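Local coordinates for amidohydrolase 3 domain-containing protein (Pyrococcus horikoshii, PDB 3IGH) that is uncharacterised but probably acts as a metal-dependent amidohydrolase, hydrolysing carbon-nitrogen bonds other than peptide bonds, at residues 189-192 / 193-196; 220-224 / 225-229. All coordinates share one frame; numbering follows the deposited sequence. Where two conformers were deposited one is given.

Contact 1 of 2, residues 189-192 / 193-196; sequences YIKR and AQEH. With SO4 (sulfate ion), chain J.
Arg192 and Glu195 meet on one flank of helix 183-199, three residues apart, with NH1 of Arg192 3.4 Å from OE1 of Glu195. The oxygen stands well out of the guanidinium plane and the two flat groups are turned 51° apart, so the attraction is between charges and no N-H is aimed at the carboxylate. The arginine is shared: its NE forms a salt bridge with Glu78 of helix 70-78, while a water hydrogen-bonded to ND1 of His196 at 2.9 Å lies doubtfully close to NH2 of Arg192. With CG anti to the backbone N (chi1 -178°), the imidazole of His196 reaches off the helix, and its NE2 donates to O4 of a sulfate at 3.0 Å; Ala406 N holds the same ion.

On another side of the helix, the buried Gln194 runs alongside Lys191. A second water accepts from NE2 of Gln194 and donates to O of Lys191 (3.0 Å), a carbonyl that also takes the helical bond from Glu195 N (3.2 Å). The amide of Gln194 further gives NE2 to Lys226 O and receives Ser228 N at OE1. A leucine here would probably leave Lys226 O and the N-H of Ser228 without these partners. Water serves both flanks, but a buried neutral amide grips the neighbouring loop's backbone on one, whereas shared charges and a probably crystallisation-derived anion mark the other.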
loop_
_atom_site.group_PDB
_atom_site.type_symbol
_atom_site.label_atom_id
_atom_site.label_comp_id
_atom_site.label_asym_id
_atom_site.label_seq_id
_atom_site.Cartn_x
_atom_site.Cartn_y
_atom_site.Cartn_z
ATOM N N TYR A 189 -2.415 18.942 -10.511
ATOM C CA TYR A 189 -2.928 19.720 -9.379
ATOM C C TYR A 189 -2.291 19.318 -8.052
ATOM O O TYR A 189 -1.924 20.180 -7.251
ATOM C CB TYR A 189 -4.447 19.613 -9.278
ATOM C CG TYR A 189 -5.202 20.309 -10.390
ATOM C CD1 TYR A 189 -4.771 21.534 -10.900
ATOM C CD2 TYR A 189 -6.368 19.753 -10.913
ATOM C CE1 TYR A 189 -5.479 22.182 -11.914
ATOM C CE2 TYR A 189 -7.074 20.387 -11.928
ATOM C CZ TYR A 189 -6.622 21.596 -12.423
ATOM O OH TYR A 189 -7.323 22.220 -13.427
ATOM N N ILE A 190 -2.140 18.013 -7.831
ATOM C CA ILE A 190 -1.543 17.525 -6.577
ATOM C C ILE A 190 -0.062 17.900 -6.497
ATOM O O ILE A 190 0.427 18.298 -5.434
ATOM C CB ILE A 190 -1.773 15.996 -6.369
ATOM C CG1 ILE A 190 -3.263 15.722 -6.147
ATOM C CG2 ILE A 190 -0.983 15.481 -5.153
ATOM C CD1 ILE A 190 -3.680 14.274 -6.433
ATOM N N LYS A 191 0.649 17.798 -7.619
ATOM C CA LYS A 191 2.057 18.234 -7.658
ATOM C C LYS A 191 2.184 19.724 -7.325
ATOM O O LYS A 191 3.047 20.119 -6.546
ATOM C CB LYS A 191 2.700 17.936 -9.012
ATOM C CG LYS A 191 3.063 16.462 -9.209
ATOM C CD LYS A 191 3.851 16.227 -10.498
ATOM C CE LYS A 191 5.348 16.370 -10.266
ATOM N NZ LYS A 191 6.130 15.914 -11.448
ATOM N N ARG A 192 1.321 20.539 -7.882
ATOM C CA ARG A 192 1.336 21.935 -7.574
ATOM C C ARG A 192 1.047 22.213 -6.112
ATOM O O ARG A 192 1.721 22.966 -5.492
ATOM C CB ARG A 192 0.442 22.713 -8.505
ATOM C CG ARG A 192 0.335 24.161 -8.199
ATOM C CD ARG A 192 1.090 25.065 -9.161
ATOM N NE ARG A 192 1.294 26.402 -8.607
ATOM C CZ ARG A 192 1.990 26.643 -7.500
ATOM N NH1 ARG A 192 2.567 25.636 -6.852
ATOM N NH2 ARG A 192 2.115 27.882 -7.039
ATOM N N ALA A 193 0.037 21.568 -5.579
ATOM C CA ALA A 193 -0.315 21.721 -4.171
ATOM C C ALA A 193 0.792 21.297 -3.209
ATOM O O ALA A 193 1.116 22.040 -2.281
ATOM C CB ALA A 193 -1.621 20.963 -3.857
ATOM N N GLN A 194 1.384 20.121 -3.428
ATOM C CA GLN A 194 2.419 19.633 -2.515
ATOM C C GLN A 194 3.682 20.502 -2.510
ATOM O O GLN A 194 4.308 20.646 -1.466
ATOM C CB GLN A 194 2.770 18.158 -2.762
ATOM C CG GLN A 194 3.469 17.885 -4.099
ATOM C CD GLN A 194 3.885 16.437 -4.300
ATOM O OE1 GLN A 194 3.658 15.588 -3.440
ATOM N NE2 GLN A 194 4.516 16.153 -5.444
ATOM N N GLU A 195 4.042 21.079 -3.659
ATOM C CA GLU A 195 5.211 21.963 -3.720
ATOM C C GLU A 195 4.941 23.281 -2.991
ATOM O O GLU A 195 5.829 23.813 -2.331
ATOM C CB GLU A 195 5.722 22.166 -5.160
ATOM C CG GLU A 195 4.841 22.960 -6.114
ATOM C CD GLU A 195 5.298 22.876 -7.575
ATOM O OE1 GLU A 195 5.013 23.825 -8.345
ATOM O OE2 GLU A 195 5.932 21.862 -7.951
ATOM N N HIS A 196 3.697 23.761 -3.083
ATOM C CA HIS A 196 3.223 24.924 -2.334
ATOM C C HIS A 196 3.287 24.669 -0.830
ATOM O O HIS A 196 3.792 25.507 -0.067
ATOM C CB HIS A 196 1.791 25.251 -2.776
ATOM C CG HIS A 196 1.201 26.461 -2.116
ATOM N ND1 HIS A 196 1.498 27.747 -2.514
ATOM C CD2 HIS A 196 0.302 26.577 -1.110
ATOM C CE1 HIS A 196 0.822 28.604 -1.771
ATOM N NE2 HIS A 196 0.086 27.921 -0.912
HETATM S S SO4 J . -3.051 30.007 -0.543
HETATM O O1 SO4 J . -2.158 30.407 -1.623
HETATM O O2 SO4 J . -3.495 31.197 0.174
HETATM O O3 SO4 J . -4.213 29.312 -1.091
HETATM O O4 SO4 J . -2.331 29.128 0.368
HETATM O O HOH W 1 5.583 18.526 -6.646
HETATM O O HOH W 2 3.184 28.272 -4.824
#

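Contact 2 of 2, residues 220-224 / 225-229; sequences YLERE and GKLSI
A Schellman motif ends helix 212-223, turning the chain toward strand 230-235 of the amidohydrolase barrel. Gly225 carries the positive phi (64°) that reverses the backbone; a side chain there would run into O of Glu224. Two bonds return to the last turn: Lys226 N donates to Leu221 O at 2.8 Å, and Gly225 N to Glu222 O at 3.2 Å, the latter from above the carbonyl plane. Leu227 N adds a weak bond to the same Leu221 oxygen.

Apolar contacts accompany these bonds. The side chains of Leu221 and Leu227 cross at about a right angle, CB of Leu221 resting 3.8 Å from CG of Leu227, and CD2 of Leu221 packs against CB of Lys226 at 3.7 Å. Both leucines also touch helix 183-199, Leu221 on Ile190 and Leu227 on Gln194.

Lys226 stretches out beside Glu224, its CD 3.8 Å from CB of the glutamate and its NZ 3.6 Å from OE1. Glu224 folds back at chi2 (-78°), and in the arginine conformer given its other oxygen, OE2, lies 2.8 Å from NH1 of Arg223, so the carboxylate can serve two cations. CG of Glu224 sits 3.6 Å above the plane of the Tyr220 ring, offset toward the rim. Glu222 serves a different site: its carboxylate accepts from the backbone N of Asn254, Arg255 and Leu256, and its side chain packs on Phe251 of the second subunit.

The helix end thus combines backbone bonds and leucine packing, with the longer Glu224-Lys226 bridge probably adding little at the surface.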
loop_
_atom_site.group_PDB
_atom_site.type_symbol
_atom_site.label_atom_id
_atom_site.label_comp_id
_atom_site.label_asym_id
_atom_site.label_seq_id
_atom_site.Cartn_x
_atom_site.Cartn_y
_atom_site.Cartn_z
ATOM N N TYR A 220 -0.295 6.804 -8.553
ATOM C CA TYR A 220 0.718 7.099 -9.571
ATOM C C TYR A 220 1.939 7.806 -8.965
ATOM O O TYR A 220 3.072 7.360 -9.137
ATOM C CB TYR A 220 0.106 7.958 -10.695
ATOM C CG TYR A 220 1.135 8.465 -11.682
ATOM C CD1 TYR A 220 1.622 7.638 -12.698
ATOM C CD2 TYR A 220 1.637 9.770 -11.591
ATOM C CE1 TYR A 220 2.577 8.102 -13.605
ATOM C CE2 TYR A 220 2.592 10.237 -12.481
ATOM C CZ TYR A 220 3.050 9.399 -13.492
ATOM O OH TYR A 220 3.993 9.862 -14.374
ATOM N N LEU A 221 1.693 8.896 -8.241
ATOM C CA LEU A 221 2.773 9.679 -7.636
ATOM C C LEU A 221 3.597 8.886 -6.633
ATOM O O LEU A 221 4.815 9.003 -6.613
ATOM C CB LEU A 221 2.215 10.942 -6.977
ATOM C CG LEU A 221 1.735 12.039 -7.936
ATOM C CD1 LEU A 221 0.992 13.088 -7.162
ATOM C CD2 LEU A 221 2.903 12.672 -8.708
ATOM N N GLU A 222 2.921 8.086 -5.808
ATOM C CA GLU A 222 3.582 7.159 -4.877
ATOM C C GLU A 222 4.514 6.153 -5.586
ATOM O O GLU A 222 5.666 6.010 -5.176
ATOM C CB GLU A 222 2.541 6.463 -3.973
ATOM C CG GLU A 222 2.998 5.195 -3.223
ATOM C CD GLU A 222 3.789 5.450 -1.941
ATOM O OE1 GLU A 222 3.910 6.612 -1.493
ATOM O OE2 GLU A 222 4.292 4.458 -1.370
ATOM N N ARG A 223 4.052 5.492 -6.654
ATOM C CA ARG A 223 4.884 4.500 -7.353
ATOM C C ARG A 223 6.041 5.134 -8.127
ATOM O O ARG A 223 7.092 4.528 -8.269
ATOM C CB ARG A 223 4.056 3.542 -8.235
ATOM C CG ARG A 223 3.489 4.122 -9.522
ATOM C CD ARG A 223 3.116 3.021 -10.512
ATOM N NE ARG A 223 2.347 3.530 -11.652
ATOM C CZ ARG A 223 2.865 3.881 -12.830
ATOM N NH1 ARG A 223 4.166 3.778 -13.054
ATOM N NH2 ARG A 223 2.075 4.334 -13.796
ATOM N N GLU A 224 5.842 6.368 -8.603
ATOM C CA GLU A 224 6.903 7.123 -9.286
ATOM C C GLU A 224 7.877 7.791 -8.312
ATOM O O GLU A 224 8.867 8.385 -8.735
ATOM C CB GLU A 224 6.300 8.210 -10.179
ATOM C CG GLU A 224 5.401 7.709 -11.291
ATOM C CD GLU A 224 6.158 7.158 -12.486
ATOM O OE1 GLU A 224 7.112 7.815 -12.954
ATOM O OE2 GLU A 224 5.782 6.071 -12.964
ATOM N N GLY A 225 7.581 7.725 -7.016
ATOM C CA GLY A 225 8.383 8.402 -6.001
ATOM C C GLY A 225 8.336 9.917 -6.155
ATOM O O GLY A 225 9.310 10.607 -5.867
ATOM N N LYS A 226 7.202 10.428 -6.623
ATOM C CA LYS A 226 7.023 11.863 -6.858
ATOM C C LYS A 226 6.064 12.513 -5.857
ATOM O O LYS A 226 5.675 13.669 -6.030
ATOM C CB LYS A 226 6.573 12.122 -8.305
ATOM C CG LYS A 226 7.664 11.845 -9.338
ATOM C CD LYS A 226 7.127 11.866 -10.754
ATOM C CE LYS A 226 8.256 11.655 -11.757
ATOM N NZ LYS A 226 7.747 11.345 -13.122
ATOM N N LEU A 227 5.677 11.768 -4.823
ATOM C CA LEU A 227 4.988 12.360 -3.666
ATOM C C LEU A 227 6.024 12.913 -2.693
ATOM O O LEU A 227 6.822 12.167 -2.130
ATOM C CB LEU A 227 4.111 11.328 -2.948
ATOM C CG LEU A 227 2.615 11.152 -3.193
ATOM C CD1 LEU A 227 2.060 10.266 -2.097
ATOM C CD2 LEU A 227 1.840 12.466 -3.245
ATOM N N SER A 228 6.012 14.226 -2.488
ATOM C CA SER A 228 7.071 14.866 -1.725
ATOM C C SER A 228 6.670 15.171 -0.281
ATOM O O SER A 228 7.483 15.665 0.503
ATOM C CB SER A 228 7.522 16.141 -2.441
ATOM O OG SER A 228 6.453 17.065 -2.525
ATOM N N ILE A 229 5.413 14.880 0.060
ATOM C CA ILE A 229 4.889 15.061 1.413
ATOM C C ILE A 229 4.142 13.783 1.826
ATOM O O ILE A 229 3.709 13.009 0.970
ATOM C CB ILE A 229 3.906 16.280 1.504
ATOM C CG1 ILE A 229 2.730 16.113 0.529
ATOM C CG2 ILE A 229 4.659 17.617 1.294
ATOM C CD1 ILE A 229 1.561 17.115 0.706
#

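Overall arrangement
Both contacts are local and partly buried, but contact 1 lies within helix 183-199, whereas contact 2 closes helix 212-223 and starts the loop to strand 230-235. Accordingly, regular i to i+4 backbone bonds run through the first, and an irregular helix-end pattern marks the second. They face each other: Ile190 CG2 packs 3.7 Å from Leu221 CD1, and the amide of Gln194 reaches across to the loop. Their shared interface is thus apolar with a polar clasp. Charge lies away from it, in contact 1 reaching helix 70-78; in contact 2 Arg223, Glu224 and Lys226 pair locally, while Glu222 takes backbone N-H groups of residues 254-256. Contact 2 alone approaches the second subunit.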